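Side-chain contact in predicted ATPase of the ABC class (Vibrio vulnificus, PDB 5D6A), which probably binds and hydrolyses ATP as an ATPase of the ABC class and is bound here to the ATP analogue AMP-PNP: residues A[215-220]-A[228-233]. Numbering follows the deposited sequence.
With ANP (phosphoaminophosphonic acid-adenylate ester), chain C.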
ATOM      1  N   ILE A 215      25.444  -7.623  -6.994  1.00 41.46           N
ATOM      2  CA  ILE A 215      24.294  -8.504  -7.117  1.00 41.15           C
ATOM      3  C   ILE A 215      23.070  -7.610  -6.932  1.00 39.83           C
ATOM      4  O   ILE A 215      22.757  -7.183  -5.819  1.00 39.09           O
ATOM      5  CB  ILE A 215      24.332  -9.652  -6.096  1.00 41.82           C
ATOM      6  CG1 ILE A 215      25.594 -10.491  -6.312  1.00 43.12           C
ATOM      7  CG2 ILE A 215      23.101 -10.534  -6.239  1.00 43.14           C
ATOM      8  CD1 ILE A 215      25.718 -11.678  -5.380  1.00 44.83           C
ATOM      9  N   LEU A 216      22.397  -7.322  -8.043  1.00 39.44           N
ATOM     10  CA  LEU A 216      21.240  -6.425  -8.055  1.00 38.39           C
ATOM     11  C   LEU A 216      19.900  -7.055  -7.627  1.00 38.75           C
ATOM     12  O   LEU A 216      19.211  -6.496  -6.775  1.00 37.96           O
ATOM     13  CB  LEU A 216      21.095  -5.797  -9.447  1.00 38.86           C
ATOM     14  CG  LEU A 216      22.364  -5.160 -10.031  1.00 38.94           C
ATOM     15  CD1 LEU A 216      22.091  -4.579 -11.409  1.00 39.74           C
ATOM     16  CD2 LEU A 216      22.923  -4.097  -9.105  1.00 38.12           C
ATOM     17  N   PRO A 217      19.526  -8.217  -8.201  1.00 39.62           N
ATOM     18  CA  PRO A 217      18.230  -8.810  -7.841  1.00 40.68           C
ATOM     19  C   PRO A 217      18.132  -9.277  -6.391  1.00 40.39           C
ATOM     20  O   PRO A 217      19.121  -9.755  -5.828  1.00 39.49           O
ATOM     21  CB  PRO A 217      18.133 -10.017  -8.776  1.00 42.56           C
ATOM     22  CG  PRO A 217      19.546 -10.411  -9.003  1.00 42.56           C
ATOM     23  CD  PRO A 217      20.297  -9.110  -9.084  1.00 40.86           C
ATOM     24  N   ARG A 218      16.937  -9.144  -5.809  1.00 39.91           N
ATOM     25  CA  ARG A 218      16.693  -9.562  -4.434  1.00 39.16           C
ATOM     26  C   ARG A 218      16.110 -10.969  -4.479  1.00 41.02           C
ATOM     27  O   ARG A 218      15.755 -11.450  -5.554  1.00 41.86           O
ATOM     28  CB  ARG A 218      15.729  -8.603  -3.722  1.00 38.67           C
ATOM     29  CG  ARG A 218      15.975  -7.117  -3.976  1.00 37.56           C
ATOM     30  CD  ARG A 218      17.452  -6.739  -4.024  1.00 36.83           C
ATOM     31  NE  ARG A 218      18.181  -7.015  -2.794  1.00 36.34           N
ATOM     32  CZ  ARG A 218      19.508  -6.986  -2.689  1.00 36.43           C
ATOM     33  NH1 ARG A 218      20.269  -6.729  -3.750  1.00 36.86           N
ATOM     34  NH2 ARG A 218      20.086  -7.243  -1.523  1.00 36.81           N
ATOM     35  N   VAL A 219      16.001 -11.633  -3.330  1.00 41.53           N
ATOM     36  CA  VAL A 219      15.468 -13.002  -3.315  1.00 44.41           C
ATOM     37  C   VAL A 219      14.039 -13.036  -3.846  1.00 45.71           C
ATOM     38  O   VAL A 219      13.659 -13.962  -4.566  1.00 48.24           O
ATOM     39  CB  VAL A 219      15.524 -13.676  -1.916  1.00 45.20           C
ATOM     40  CG1 VAL A 219      16.947 -13.686  -1.377  1.00 44.63           C
ATOM     41  CG2 VAL A 219      14.596 -13.000  -0.924  1.00 44.95           C
ATOM     42  N   ALA A 220      13.258 -12.016  -3.504  1.00 44.98           N
ATOM     43  CA  ALA A 220      11.869 -11.934  -3.941  1.00 46.13           C
ATOM     44  C   ALA A 220      11.374 -10.497  -3.855  1.00 45.06           C
ATOM     45  O   ALA A 220      12.101  -9.609  -3.410  1.00 43.18           O
ATOM     46  CB  ALA A 220      10.999 -12.847  -3.093  1.00 47.34           C
ATOM     47  N   LYS A 228      20.809 -15.347  -4.182  1.00 57.46           N
ATOM     48  CA  LYS A 228      22.030 -16.142  -4.259  1.00 61.31           C
ATOM     49  C   LYS A 228      21.992 -16.867  -5.600  1.00 64.01           C
ATOM     50  O   LYS A 228      20.921 -17.267  -6.067  1.00 65.17           O
ATOM     51  CB  LYS A 228      22.147 -17.137  -3.096  1.00 63.96           C
ATOM     52  CG  LYS A 228      21.224 -18.346  -3.170  1.00 68.05           C
ATOM     53  CD  LYS A 228      21.505 -19.321  -2.035  1.00 71.09           C
ATOM     54  CE  LYS A 228      20.784 -20.647  -2.235  1.00 73.74           C
ATOM     55  NZ  LYS A 228      19.306 -20.498  -2.318  1.00 73.47           N
ATOM     56  N   ASP A 229      23.158 -17.032  -6.215  1.00 65.48           N
ATOM     57  CA  ASP A 229      23.265 -17.673  -7.527  1.00 67.96           C
ATOM     58  C   ASP A 229      22.568 -16.806  -8.572  1.00 64.99           C
ATOM     59  O   ASP A 229      21.629 -17.239  -9.237  1.00 66.89           O
ATOM     60  CB  ASP A 229      22.683 -19.098  -7.524  1.00 71.69           C
ATOM     61  CG  ASP A 229      23.376 -20.018  -6.526  1.00 74.62           C
ATOM     62  OD1 ASP A 229      22.962 -21.194  -6.424  1.00 77.17           O
ATOM     63  OD2 ASP A 229      24.328 -19.575  -5.846  1.00 74.22           O
ATOM     64  N   ALA A 230      23.032 -15.566  -8.685  1.00 60.82           N
ATOM     65  CA  ALA A 230      22.502 -14.612  -9.650  1.00 58.57           C
ATOM     66  C   ALA A 230      23.609 -14.223 -10.616  1.00 57.54           C
ATOM     67  O   ALA A 230      24.787 -14.434 -10.333  1.00 56.99           O
ATOM     68  CB  ALA A 230      21.970 -13.382  -8.937  1.00 56.34           C
ATOM     69  N   VAL A 231      23.230 -13.660 -11.758  1.00 57.15           N
ATOM     70  CA  VAL A 231      24.202 -13.226 -12.753  1.00 57.94           C
ATOM     71  C   VAL A 231      24.802 -11.906 -12.277  1.00 56.99           C
ATOM     72  O   VAL A 231      24.114 -10.884 -12.254  1.00 56.93           O
ATOM     73  CB  VAL A 231      23.546 -13.027 -14.138  1.00 58.21           C
ATOM     74  CG1 VAL A 231      24.582 -12.587 -15.166  1.00 57.96           C
ATOM     75  CG2 VAL A 231      22.849 -14.303 -14.585  1.00 60.23           C
ATOM     76  N   GLU A 232      26.070 -11.930 -11.875  1.00 57.74           N
ATOM     77  CA  GLU A 232      26.729 -10.716 -11.386  1.00 56.27           C
ATOM     78  C   GLU A 232      26.764  -9.638 -12.459  1.00 54.97           C
ATOM     79  O   GLU A 232      26.843  -9.929 -13.652  1.00 56.66           O
ATOM     80  CB  GLU A 232      28.146 -11.010 -10.888  1.00 58.15           C
ATOM     81  CG  GLU A 232      29.085 -11.599 -11.931  1.00 61.05           C
ATOM     82  CD  GLU A 232      30.486 -11.809 -11.392  1.00 63.00           C
ATOM     83  OE1 GLU A 232      30.814 -11.224 -10.336  1.00 61.15           O
ATOM     84  OE2 GLU A 232      31.262 -12.555 -12.029  1.00 67.29           O
ATOM     85  N   PHE A 233      26.712  -8.388 -12.020  1.00 52.81           N
ATOM     86  CA  PHE A 233      26.698  -7.259 -12.936  1.00 52.08           C
ATOM     87  C   PHE A 233      28.071  -6.949 -13.525  1.00 51.90           C
ATOM     88  O   PHE A 233      29.088  -7.007 -12.832  1.00 51.40           O
ATOM     89  CB  PHE A 233      26.163  -6.018 -12.222  1.00 50.51           C
ATOM     90  CG  PHE A 233      26.061  -4.811 -13.105  1.00 50.45           C
ATOM     91  CD1 PHE A 233      24.913  -4.576 -13.850  1.00 50.84           C
ATOM     92  CD2 PHE A 233      27.113  -3.913 -13.197  1.00 50.11           C
ATOM     93  CE1 PHE A 233      24.815  -3.464 -14.666  1.00 50.85           C
ATOM     94  CE2 PHE A 233      27.024  -2.801 -14.012  1.00 50.35           C
ATOM     95  CZ  PHE A 233      25.873  -2.575 -14.748  1.00 51.16           C
TER
HETATM   96  PG  ANP C 602      10.262  -3.461 -15.840  1.00 71.51           P
HETATM   97  O1G ANP C 602      11.246  -2.357 -15.545  1.00 74.06           O
HETATM   98  O2G ANP C 602       8.994  -3.379 -15.020  1.00 68.07           O
HETATM   99  O3G ANP C 602      10.045  -3.658 -17.321  1.00 69.16           O
HETATM  100  PB  ANP C 602      11.903  -6.001 -16.353  1.00 53.29           P
HETATM  101  O1B ANP C 602      13.035  -5.249 -16.985  1.00 55.36           O
HETATM  102  O2B ANP C 602      10.867  -6.607 -17.272  1.00 54.93           O
HETATM  103  N3B ANP C 602      11.054  -4.918 -15.262  1.00 63.32           N
HETATM  104  PA  ANP C 602      12.685  -7.204 -13.925  1.00 50.88           P
HETATM  105  O1A ANP C 602      14.042  -6.713 -13.497  1.00 51.22           O
HETATM  106  O2A ANP C 602      11.457  -6.541 -13.355  1.00 53.57           O
HETATM  107  O3A ANP C 602      12.593  -7.200 -15.531  1.00 50.93           O
HETATM  108  O5' ANP C 602      12.577  -8.770 -13.596  1.00 50.94           O
HETATM  109  C5' ANP C 602      13.583  -9.674 -14.030  1.00 50.24           C
HETATM  110  C4' ANP C 602      13.572 -10.921 -13.157  1.00 50.92           C
HETATM  111  O4' ANP C 602      14.855 -11.546 -13.236  1.00 50.02           O
HETATM  112  C3' ANP C 602      13.323 -10.625 -11.685  1.00 52.08           C
HETATM  113  O3' ANP C 602      12.535 -11.670 -11.097  1.00 52.69           O
HETATM  114  C2' ANP C 602      14.704 -10.569 -11.071  1.00 50.44           C
HETATM  115  O2' ANP C 602      14.708 -11.059  -9.725  1.00 51.17           O
HETATM  116  C1' ANP C 602      15.557 -11.430 -11.997  1.00 49.48           C
HETATM  117  N9  ANP C 602      16.894 -10.832 -12.232  1.00 50.15           N
HETATM  118  C8  ANP C 602      17.165  -9.545 -12.539  1.00 48.80           C
HETATM  119  N7  ANP C 602      18.503  -9.362 -12.677  1.00 49.02           N
HETATM  120  C5  ANP C 602      19.104 -10.545 -12.462  1.00 50.00           C
HETATM  121  C6  ANP C 602      20.494 -11.055 -12.452  1.00 50.74           C
HETATM  122  N6  ANP C 602      21.535 -10.231 -12.712  1.00 52.07           N
HETATM  123  N1  ANP C 602      20.688 -12.366 -12.178  1.00 53.35           N
HETATM  124  C2  ANP C 602      19.659 -13.202 -11.919  1.00 53.51           C
HETATM  125  N3  ANP C 602      18.372 -12.795 -11.912  1.00 53.15           N
HETATM  126  C4  ANP C 602      18.039 -11.508 -12.172  1.00 50.61           C
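The two loops, 215-220 and 228-233, come nearest, CA to CA, at I215 and E232, 5.4 Å apart, and both contribute to the adenine end of the AMP-PNP pocket. P217 lies over one face of the purine: its CG sits 3.5 Å from ligand C5, with CB and CD also touching, and a compact, rigid pyrrolidine suits a place where a flat purine must be met by an apolar surface. The same CG meets CB of A230 at 3.8 Å, roughly square to the direction of the base. That methyl points at loop 215-220 and stands over the same face of the base, 3.6 Å from N1; so small a side chain is consistent with the close approach of the next residue's backbone to the adenine rim. I215 adds CG2 to the A230 methyl, a branch placed anti to the backbone N.

V231 reads the base through its main chain. Its N donates to N1 (2.9 Å, N-H...N angle 151°) and its O accepts from N6 (2.7 Å), a donor-acceptor pair that matches the 6-amino group and ring nitrogen of adenine. The side chain, turned away from loop 215-220, still lays CB near N1. Further along, L216 CD1 meets F233 CD1 at 3.7 Å, an oblique apolar contact that suits two large buried side chains. R218 bends back so that NH1 bonds to L216 O (3.2 Å); the oxygen lies in the guanidinium plane, but NH1 stands well above the carbonyl plane, while NH2 forms a salt bridge with D289.

L216 and P217 pack on helix 271-280, whose first residues belong to the probable Walker A motif, and L216 and F233 both rest on V210 of strand 206-211; the short strand 223-224 links the two loops.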